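Side-chain contacts in cytoplasmic export protein 1 (Saccharomyces cerevisiae, PDB 3VWA), which binds tRNA and acts in nuclear tRNA export, probably collecting tRNAs from export receptors at the nuclear pore and handing aminoacylated ones to the translation machinery: residues I20-A24 against L25-F29; L128-S132 against K133-F137. All coordinates share one frame; numbering follows the deposited sequence.

Overall arrangement
Both contacts lie in the N-terminal, kinase-like part of the chain, well before the HEAT repeats. Following the chain from its N terminus, contact 1 closes first: it is the tight hairpin in which strand 21-22 turns back into strand 26-33 of the curled antiparallel sheet. Contact 2 comes later, in the loop that leaves strand 126-127 and leads through a short 3-10 segment into strand 136-138. The two neither nest nor cross. In space their centres are about 13 Å apart, and they meet through a weak hydrogen bond between Thr-23 and Asp-134 and through Cys-28 packing on Phe-137, which joins the hairpin to the smaller three-stranded sheet.

Contact 1 of 2, residues I20-A24 against L25-F29; sequences ITETA and LWQCF
Thr-21 turns its CG2 methyl onto the Cys-28 side chain, 3.9 Å from SG; its still closer approach to CB is too short to be taken at face value. Its OG1 stands anti to the backbone N (chi1 -165°), which leaves the methyl between N and the carbonyl carbon, facing the cysteine. Ile-20 adds a looser touch, CG1 at 4.1 Å from Cys-28 SG. Cys-28 N donates to Thr-21 O (2.8 Å), while Ile-20 N donates to Cys-28 O (2.7 Å), so two residues face one in a classic beta bulge. Over the other face of the hairpin, Glu-22 and Gln-27 run side by side in the same direction, their carboxylate and amide planes 69° apart. Glu-22 CG rests 3.7 Å from Gln-27 CG, and Glu-22 OE2 comes within 3.2 Å of Gln-27 NE2. Were Gln-27 an alanine, the glutamate chain would probably lose the neighbour it lies along, leaving the carboxylate to turn more freely, with a long, weak ion pair to Lys-46 remaining. Thr-23 N donates to Trp-26 O (2.8 Å) where the chain reverses. The hairpin belongs to the curled N-lobe sheet of the kinase-like domain, its turn probably at the place of the glycine-rich loop. Leu-25 packs on helix 160-174; Trp-26, hydrogen-bonded through NE1 to Glu-150, stacks T-shaped with Phe-147 and reaches helix 52-64, while Cys-28 leans on strand 39-45.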
ATOM      1  N   ILE A  20      -7.528 -16.009 -15.730  1.00 46.95           N
ATOM      2  CA  ILE A  20      -6.728 -15.999 -14.499  1.00 48.92           C
ATOM      3  C   ILE A  20      -7.105 -17.208 -13.642  1.00 49.72           C
ATOM      4  O   ILE A  20      -6.298 -17.706 -12.855  1.00 47.05           O
ATOM      5  CB  ILE A  20      -6.815 -14.658 -13.693  1.00 45.61           C
ATOM      6  CG1 ILE A  20      -8.154 -14.531 -12.961  1.00 43.00           C
ATOM      7  CG2 ILE A  20      -6.526 -13.454 -14.591  1.00 44.97           C
ATOM      8  CD1 ILE A  20      -8.401 -13.179 -12.309  1.00 41.97           C
ATOM      9  N   THR A  21      -8.354 -17.640 -13.793  1.00 50.25           N
ATOM     10  CA  THR A  21      -8.873 -18.865 -13.200  1.00 42.30           C
ATOM     11  C   THR A  21      -9.763 -19.505 -14.266  1.00 43.47           C
ATOM     12  O   THR A  21     -10.363 -18.795 -15.126  1.00 39.17           O
ATOM     13  CB  THR A  21      -9.714 -18.591 -11.942  1.00 40.08           C
ATOM     14  OG1 THR A  21      -9.906 -19.800 -11.222  1.00 48.47           O
ATOM     15  CG2 THR A  21     -11.069 -18.167 -12.304  1.00 39.32           C
ATOM     16  N   GLU A  22      -9.856 -20.826 -14.179  1.00 41.34           N
ATOM     17  CA  GLU A  22     -10.613 -21.656 -15.073  1.00 45.80           C
ATOM     18  C   GLU A  22     -11.331 -22.631 -14.185  1.00 47.08           C
ATOM     19  O   GLU A  22     -10.801 -23.011 -13.167  1.00 45.23           O
ATOM     20  CB  GLU A  22      -9.655 -22.470 -15.920  1.00 49.44           C
ATOM     21  CG  GLU A  22      -9.579 -22.077 -17.376  1.00 58.02           C
ATOM     22  CD  GLU A  22      -9.714 -23.284 -18.284  1.00 56.86           C
ATOM     23  OE1 GLU A  22      -9.245 -24.391 -17.922  1.00 58.03           O
ATOM     24  OE2 GLU A  22     -10.310 -23.121 -19.358  1.00 64.19           O
ATOM     25  N   THR A  23     -12.514 -23.070 -14.598  1.00 44.98           N
ATOM     26  CA  THR A  23     -13.305 -24.055 -13.872  1.00 44.22           C
ATOM     27  C   THR A  23     -13.942 -24.904 -14.958  1.00 42.56           C
ATOM     28  O   THR A  23     -13.744 -24.631 -16.125  1.00 44.40           O
ATOM     29  CB  THR A  23     -14.276 -23.320 -12.913  1.00 44.59           C
ATOM     30  OG1 THR A  23     -13.633 -23.201 -11.645  1.00 42.50           O
ATOM     31  CG2 THR A  23     -15.589 -23.997 -12.735  1.00 40.90           C
ATOM     32  N   ALA A  24     -14.654 -25.960 -14.603  1.00 46.23           N
ATOM     33  CA  ALA A  24     -15.279 -26.773 -15.621  1.00 45.78           C
ATOM     34  C   ALA A  24     -16.360 -25.994 -16.364  1.00 48.77           C
ATOM     35  O   ALA A  24     -16.673 -26.344 -17.507  1.00 46.65           O
ATOM     36  CB  ALA A  24     -15.867 -28.037 -15.014  1.00 45.14           C
ATOM     37  N   LEU A  25     -16.954 -24.971 -15.727  1.00 43.26           N
ATOM     38  CA  LEU A  25     -18.053 -24.227 -16.375  1.00 40.22           C
ATOM     39  C   LEU A  25     -17.728 -22.826 -16.929  1.00 40.29           C
ATOM     40  O   LEU A  25     -18.492 -22.293 -17.738  1.00 37.15           O
ATOM     41  CB  LEU A  25     -19.239 -24.119 -15.457  1.00 36.87           C
ATOM     42  CG  LEU A  25     -19.793 -25.486 -15.166  1.00 37.02           C
ATOM     43  CD1 LEU A  25     -20.801 -25.330 -14.073  1.00 36.31           C
ATOM     44  CD2 LEU A  25     -20.416 -26.146 -16.396  1.00 39.20           C
ATOM     45  N   TRP A  26     -16.621 -22.243 -16.474  1.00 36.21           N
ATOM     46  CA  TRP A  26     -16.287 -20.851 -16.738  1.00 35.91           C
ATOM     47  C   TRP A  26     -14.807 -20.655 -16.828  1.00 38.55           C
ATOM     48  O   TRP A  26     -14.028 -21.284 -16.081  1.00 37.66           O
ATOM     49  CB  TRP A  26     -16.795 -19.921 -15.612  1.00 31.08           C
ATOM     50  CG  TRP A  26     -18.271 -20.018 -15.422  1.00 29.76           C
ATOM     51  CD1 TRP A  26     -18.973 -20.845 -14.553  1.00 30.31           C
ATOM     52  CD2 TRP A  26     -19.304 -19.274 -16.138  1.00 28.54           C
ATOM     53  NE1 TRP A  26     -20.325 -20.667 -14.711  1.00 23.24           N
ATOM     54  CE2 TRP A  26     -20.581 -19.752 -15.625  1.00 24.27           C
ATOM     55  CE3 TRP A  26     -19.297 -18.304 -17.138  1.00 28.87           C
ATOM     56  CZ2 TRP A  26     -21.784 -19.269 -16.100  1.00 26.98           C
ATOM     57  CZ3 TRP A  26     -20.516 -17.806 -17.581  1.00 25.28           C
ATOM     58  CH2 TRP A  26     -21.727 -18.292 -17.074  1.00 27.16           C
ATOM     59  N   GLN A  27     -14.417 -19.743 -17.712  1.00 33.84           N
ATOM     60  CA  GLN A  27     -13.103 -19.076 -17.624  1.00 35.29           C
ATOM     61  C   GLN A  27     -13.281 -17.678 -17.060  1.00 34.86           C
ATOM     62  O   GLN A  27     -14.262 -16.990 -17.363  1.00 35.13           O
ATOM     63  CB  GLN A  27     -12.455 -18.967 -18.990  1.00 34.14           C
ATOM     64  CG  GLN A  27     -11.964 -20.302 -19.498  1.00 36.32           C
ATOM     65  CD  GLN A  27     -11.493 -20.183 -20.917  1.00 45.54           C
ATOM     66  OE1 GLN A  27     -12.271 -19.826 -21.820  1.00 43.93           O
ATOM     67  NE2 GLN A  27     -10.209 -20.459 -21.135  1.00 46.58           N
ATOM     68  N   CYS A  28     -12.335 -17.245 -16.254  1.00 33.94           N
ATOM     69  CA  CYS A  28     -12.461 -15.940 -15.642  1.00 35.78           C
ATOM     70  C   CYS A  28     -11.302 -15.059 -16.104  1.00 36.34           C
ATOM     71  O   CYS A  28     -10.132 -15.394 -15.883  1.00 29.74           O
ATOM     72  CB  CYS A  28     -12.531 -16.085 -14.128  1.00 36.88           C
ATOM     73  SG  CYS A  28     -12.284 -14.571 -13.185  1.00 38.15           S
ATOM     74  N   PHE A  29     -11.658 -13.951 -16.764  1.00 33.98           N
ATOM     75  CA  PHE A  29     -10.696 -13.062 -17.423  1.00 36.56           C
ATOM     76  C   PHE A  29     -10.787 -11.671 -16.819  1.00 35.84           C
ATOM     77  O   PHE A  29     -11.907 -11.204 -16.558  1.00 35.60           O
ATOM     78  CB  PHE A  29     -11.012 -12.923 -18.943  1.00 39.68           C
ATOM     79  CG  PHE A  29     -10.713 -14.153 -19.782  1.00 38.91           C
ATOM     80  CD1 PHE A  29      -9.439 -14.358 -20.296  1.00 39.43           C
ATOM     81  CD2 PHE A  29     -11.712 -15.071 -20.103  1.00 38.65           C
ATOM     82  CE1 PHE A  29      -9.142 -15.460 -21.090  1.00 40.53           C
ATOM     83  CE2 PHE A  29     -11.413 -16.183 -20.899  1.00 41.44           C
ATOM     84  CZ  PHE A  29     -10.117 -16.383 -21.389  1.00 37.11           C
TER

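Contact 2 of 2, residues L128-S132 against K133-F137; sequences LGTLS and KDSVF
Ser-132 and Ser-135 grip each other through crossed hydrogen bonds: Ser-132 N donates to Ser-135 OG (2.9 Å), and Ser-135 N returns to Ser-132 O (2.9 Å). The second bond closes a 3-10 turn over Lys-133 and Asp-134; its N-H comes down on the carbonyl from above, 67° off the plane. With OG anti to its own carbonyl carbon (chi1 -62°), the side chain of Ser-135 folds back over the turn to meet the N-H of Ser-132. Ser-132 uses its hydroxyl too: OG accepts from Asp-134 N (3.0 Å), forming an ST turn, so side chain, N-H and C=O of this one residue all fasten the start of the 3-10 segment. A water links Ser-135 OG to Thr-130 OG1, although both distances are short enough to leave its exact place doubtful; Thr-130 OG1 also bonds to Gly-148 O. Further out, Ser-135 OG lies against Leu-131 CA (3.4 Å), and Val-136 CG2 touches Ser-132 O (4.0 Å). Asp-187 at the start of helix 186-198 binds the backbone N-H groups of Leu-128 and Gly-129, as the aspartate of helix F does for the catalytic loop of protein kinases, so 128-135 probably takes that loop's place. The same helix receives Leu-131 and Val-136, while strand 136-138 runs on between strands 92-93 and 144-146.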
ATOM      1  N   LEU A 128     -29.101 -21.833  -3.354  1.00 41.19           N
ATOM      2  CA  LEU A 128     -27.898 -21.458  -4.095  1.00 36.59           C
ATOM      3  C   LEU A 128     -27.348 -22.718  -4.674  1.00 37.92           C
ATOM      4  O   LEU A 128     -27.210 -22.822  -5.882  1.00 39.87           O
ATOM      5  CB  LEU A 128     -26.862 -20.750  -3.207  1.00 34.82           C
ATOM      6  CG  LEU A 128     -25.858 -19.739  -3.816  1.00 37.21           C
ATOM      7  CD1 LEU A 128     -24.559 -19.640  -3.031  1.00 30.21           C
ATOM      8  CD2 LEU A 128     -25.572 -19.905  -5.321  1.00 37.62           C
ATOM      9  N   GLY A 129     -27.015 -23.664  -3.795  1.00 39.26           N
ATOM     10  CA  GLY A 129     -26.726 -25.021  -4.176  1.00 35.06           C
ATOM     11  C   GLY A 129     -25.324 -25.322  -4.622  1.00 38.07           C
ATOM     12  O   GLY A 129     -24.916 -26.505  -4.670  1.00 34.72           O
ATOM     13  N   THR A 130     -24.569 -24.263  -4.920  1.00 38.06           N
ATOM     14  CA  THR A 130     -23.250 -24.373  -5.550  1.00 34.50           C
ATOM     15  C   THR A 130     -22.078 -23.923  -4.630  1.00 35.48           C
ATOM     16  O   THR A 130     -20.949 -23.761  -5.111  1.00 30.98           O
ATOM     17  CB  THR A 130     -23.205 -23.468  -6.794  1.00 33.88           C
ATOM     18  OG1 THR A 130     -23.343 -22.102  -6.342  1.00 28.96           O
ATOM     19  CG2 THR A 130     -24.345 -23.870  -7.894  1.00 25.66           C
ATOM     20  N   LEU A 131     -22.342 -23.681  -3.352  1.00 34.92           N
ATOM     21  CA  LEU A 131     -21.289 -23.195  -2.414  1.00 39.63           C
ATOM     22  C   LEU A 131     -20.028 -24.065  -2.406  1.00 38.17           C
ATOM     23  O   LEU A 131     -20.079 -25.249  -2.112  1.00 36.85           O
ATOM     24  CB  LEU A 131     -21.812 -23.140  -0.981  1.00 37.40           C
ATOM     25  CG  LEU A 131     -22.574 -21.932  -0.462  1.00 43.54           C
ATOM     26  CD1 LEU A 131     -23.345 -22.325   0.778  1.00 36.98           C
ATOM     27  CD2 LEU A 131     -21.645 -20.789  -0.096  1.00 45.29           C
ATOM     28  N   SER A 132     -18.886 -23.474  -2.719  1.00 40.15           N
ATOM     29  CA  SER A 132     -17.662 -24.254  -2.815  1.00 37.03           C
ATOM     30  C   SER A 132     -16.483 -23.284  -2.792  1.00 35.16           C
ATOM     31  O   SER A 132     -16.659 -22.073  -2.692  1.00 33.67           O
ATOM     32  CB  SER A 132     -17.685 -25.101  -4.108  1.00 40.74           C
ATOM     33  OG  SER A 132     -17.113 -24.435  -5.234  1.00 42.35           O
ATOM     34  N   LYS A 133     -15.272 -23.795  -2.920  1.00 31.77           N
ATOM     35  CA  LYS A 133     -14.142 -22.920  -2.891  1.00 34.30           C
ATOM     36  C   LYS A 133     -14.178 -21.995  -4.105  1.00 35.73           C
ATOM     37  O   LYS A 133     -13.747 -20.835  -4.044  1.00 29.17           O
ATOM     38  CB  LYS A 133     -12.865 -23.723  -2.778  1.00 39.50           C
ATOM     39  CG  LYS A 133     -12.751 -24.420  -1.417  1.00 42.02           C
ATOM     40  CD  LYS A 133     -11.484 -25.258  -1.350  1.00 49.31           C
ATOM     41  CE  LYS A 133     -11.786 -26.665  -0.868  1.00 55.45           C
ATOM     42  NZ  LYS A 133     -10.793 -27.632  -1.432  1.00 60.72           N
ATOM     43  N   ASP A 134     -14.769 -22.513  -5.174  1.00 34.20           N
ATOM     44  CA  ASP A 134     -14.874 -21.799  -6.411  1.00 36.56           C
ATOM     45  C   ASP A 134     -15.931 -20.696  -6.330  1.00 33.01           C
ATOM     46  O   ASP A 134     -16.003 -19.845  -7.216  1.00 28.88           O
ATOM     47  CB  ASP A 134     -15.205 -22.792  -7.545  1.00 36.89           C
ATOM     48  CG  ASP A 134     -13.980 -23.534  -8.030  1.00 35.95           C
ATOM     49  OD1 ASP A 134     -12.871 -23.019  -7.827  1.00 39.33           O
ATOM     50  OD2 ASP A 134     -14.116 -24.628  -8.609  1.00 38.07           O
ATOM     51  N   SER A 135     -16.777 -20.730  -5.310  1.00 28.67           N
ATOM     52  CA  SER A 135     -17.732 -19.658  -5.175  1.00 29.58           C
ATOM     53  C   SER A 135     -17.102 -18.315  -4.834  1.00 32.87           C
ATOM     54  O   SER A 135     -17.750 -17.293  -5.013  1.00 32.28           O
ATOM     55  CB  SER A 135     -18.715 -19.977  -4.082  1.00 28.84           C
ATOM     56  OG  SER A 135     -19.436 -21.127  -4.409  1.00 29.15           O
ATOM     57  N   VAL A 136     -15.875 -18.300  -4.289  1.00 32.44           N
ATOM     58  CA  VAL A 136     -15.486 -17.120  -3.503  1.00 30.59           C
ATOM     59  C   VAL A 136     -14.588 -16.137  -4.215  1.00 28.87           C
ATOM     60  O   VAL A 136     -13.492 -16.496  -4.682  1.00 23.45           O
ATOM     61  CB  VAL A 136     -14.881 -17.471  -2.119  1.00 31.80           C
ATOM     62  CG1 VAL A 136     -14.647 -16.175  -1.321  1.00 24.84           C
ATOM     63  CG2 VAL A 136     -15.797 -18.448  -1.359  1.00 27.24           C
ATOM     64  N   PHE A 137     -15.052 -14.880  -4.263  1.00 23.36           N
ATOM     65  CA  PHE A 137     -14.238 -13.824  -4.851  1.00 25.80           C
ATOM     66  C   PHE A 137     -14.132 -12.658  -3.905  1.00 26.12           C
ATOM     67  O   PHE A 137     -14.932 -12.525  -2.976  1.00 26.80           O
ATOM     68  CB  PHE A 137     -14.829 -13.355  -6.199  1.00 27.10           C
ATOM     69  CG  PHE A 137     -14.703 -14.377  -7.286  1.00 26.73           C
ATOM     70  CD1 PHE A 137     -15.540 -15.500  -7.317  1.00 29.48           C
ATOM     71  CD2 PHE A 137     -13.739 -14.242  -8.258  1.00 27.39           C
ATOM     72  CE1 PHE A 137     -15.399 -16.475  -8.297  1.00 27.22           C
ATOM     73  CE2 PHE A 137     -13.611 -15.187  -9.280  1.00 25.73           C
ATOM     74  CZ  PHE A 137     -14.432 -16.293  -9.295  1.00 26.93           C
TER
HETATM   75  O   HOH W   1     -21.703 -20.568  -5.233  1.00 37.63           O